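Local coordinates for protein Adenylate/guanylate cyclase/hydrolase, alpha/beta fold family (Ruegeria pomeroyi, PDB 3MR7) that probably acts as an adenylate cyclase through the nucleotide cyclase domain held in this chain, part of a longer protein that also carries an alpha/beta-hydrolase family region, at residues Asp42-Gln47 with Ala74-Gln79. Sequence-based numbering, arbitrary orientation.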
# COMPACT_ATOMS: atom_id res chain seq x y z
N ASP A 42 -2.60 -13.69 -16.25
CA ASP A 42 -3.76 -14.50 -16.58
C ASP A 42 -3.41 -15.93 -16.99
O ASP A 42 -4.08 -16.85 -16.57
CB ASP A 42 -4.64 -13.81 -17.63
CG ASP A 42 -5.45 -12.65 -17.05
OD1 ASP A 42 -5.32 -12.39 -15.83
OD2 ASP A 42 -6.22 -12.00 -17.79
N PRO A 43 -2.36 -16.11 -17.79
CA PRO A 43 -1.86 -17.46 -18.11
C PRO A 43 -1.33 -18.28 -16.91
O PRO A 43 -1.73 -19.43 -16.76
CB PRO A 43 -0.74 -17.17 -19.10
CG PRO A 43 -1.30 -16.03 -19.85
CD PRO A 43 -1.84 -15.13 -18.77
N ALA A 44 -0.45 -17.71 -16.10
CA ALA A 44 0.13 -18.43 -14.97
C ALA A 44 -0.97 -18.92 -14.03
O ALA A 44 -0.87 -20.00 -13.44
CB ALA A 44 1.16 -17.52 -14.19
N ILE A 45 -1.99 -18.10 -13.87
CA ILE A 45 -3.10 -18.41 -12.98
C ILE A 45 -3.92 -19.58 -13.51
O ILE A 45 -4.23 -20.50 -12.76
CB ILE A 45 -4.04 -17.21 -12.82
CG1 ILE A 45 -3.42 -16.15 -11.90
CG2 ILE A 45 -5.36 -17.68 -12.29
CD1 ILE A 45 -4.31 -14.95 -11.60
N ALA A 46 -4.27 -19.54 -14.79
CA ALA A 46 -4.90 -20.68 -15.46
C ALA A 46 -4.03 -21.93 -15.44
O ALA A 46 -4.47 -22.98 -14.98
CB ALA A 46 -5.23 -20.32 -16.87
N GLN A 47 -2.80 -21.84 -15.93
CA GLN A 47 -1.89 -22.97 -15.86
C GLN A 47 -1.89 -23.63 -14.49
O GLN A 47 -1.76 -24.85 -14.38
CB GLN A 47 -0.46 -22.56 -16.22
CG GLN A 47 0.12 -23.31 -17.43
CD GLN A 47 0.60 -24.71 -17.09
OE1 GLN A 47 1.31 -24.91 -16.11
NE2 GLN A 47 0.20 -25.69 -17.90
N ALA A 74 2.33 -17.22 -7.98
CA ALA A 74 2.91 -15.91 -7.61
C ALA A 74 4.42 -15.85 -7.84
O ALA A 74 4.97 -14.83 -8.25
CB ALA A 74 2.59 -15.55 -6.13
N LEU A 75 5.09 -16.94 -7.54
CA LEU A 75 6.51 -16.96 -7.75
C LEU A 75 6.81 -16.88 -9.25
O LEU A 75 7.74 -16.22 -9.66
CB LEU A 75 7.10 -18.21 -7.11
CG LEU A 75 7.30 -18.08 -5.61
CD1 LEU A 75 7.64 -19.44 -5.04
CD2 LEU A 75 8.42 -17.10 -5.30
N GLU A 76 5.98 -17.55 -10.06
CA GLU A 76 6.11 -17.59 -11.51
C GLU A 76 5.98 -16.20 -12.09
O GLU A 76 6.81 -15.75 -12.89
CB GLU A 76 5.03 -18.47 -12.13
CG GLU A 76 5.26 -18.79 -13.60
CD GLU A 76 4.07 -19.52 -14.28
OE1 GLU A 76 3.29 -20.22 -13.58
OE2 GLU A 76 3.92 -19.40 -15.52
N ILE A 77 4.91 -15.54 -11.68
CA ILE A 77 4.67 -14.15 -12.00
C ILE A 77 5.78 -13.17 -11.58
O ILE A 77 6.30 -12.44 -12.40
CB ILE A 77 3.34 -13.70 -11.39
CG1 ILE A 77 2.21 -14.54 -11.98
CG2 ILE A 77 3.11 -12.20 -11.63
CD1 ILE A 77 0.85 -14.19 -11.45
N GLN A 78 6.13 -13.16 -10.29
CA GLN A 78 7.11 -12.23 -9.76
C GLN A 78 8.51 -12.44 -10.33
O GLN A 78 9.22 -11.49 -10.61
CB GLN A 78 7.14 -12.30 -8.23
CG GLN A 78 5.86 -11.87 -7.60
CD GLN A 78 5.50 -10.43 -7.97
OE1 GLN A 78 5.39 -10.10 -9.16
NE2 GLN A 78 5.30 -9.57 -6.95
N GLN A 79 8.91 -13.68 -10.53
CA GLN A 79 10.20 -13.95 -11.18
C GLN A 79 10.27 -13.54 -12.66
O GLN A 79 11.35 -13.17 -13.16
CB GLN A 79 10.58 -15.41 -11.03
CG GLN A 79 10.89 -15.82 -9.60
CD GLN A 79 10.79 -17.32 -9.44
OE1 GLN A 79 10.44 -18.03 -10.38
NE2 GLN A 79 11.09 -17.80 -8.25
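A44 of helix 27-47 points its methyl group at helix 67-84, where E76 and I77 receive it. The two meet the methyl from directions roughly at right angles, one with its carboxylate and the other with an aliphatic branch. The backbones come closest at A44 and I77, whose CA atoms are 6.9 Å apart.

The E76 carboxylate presents its flat face to A44. A44 CB sits over E76 CD at 3.5 Å, and the line joining them runs about 20° from the normal to the carboxylate plane. Both oxygens are at much the same distance, E76 OE1 being 3.5 Å from A44 CB. The methyl therefore meets the whole group and not one oxygen. With CG anti to the backbone N (chi1 -169°) and the rest extended, the E76 chain reaches across the gap to A44.

I77 works differently. The I77 side chain leaves its backbone alongside the interface, and CG1 and CD1 then turn towards helix 27-47. I77 CG1 touches A44 CB at 3.9 Å. CG1 lies anti to the carbonyl carbon (chi1 -61°), and CD1 carries the branch on towards I45. I77 CD1 stays 4.7 Å from I45 CG1, a looser approach.

The two helices belong to the beta-alpha-beta-beta-alpha-beta core of the nucleotide cyclase domain. The hairpin 51-56/59-64 connects them. Other side chains of 74-79 face the sheet: A74 packs on I98 and I100, and Q78 on I132.

The joint is small, burying 162 Å² in total. I77 supplies apolar packing on the buried side. E76 is exposed, so its charge can probably remain hydrated while one carboxylate face rests on the methyl. Cohesion here comes from van der Waals contact, without polar pairing between the two segments.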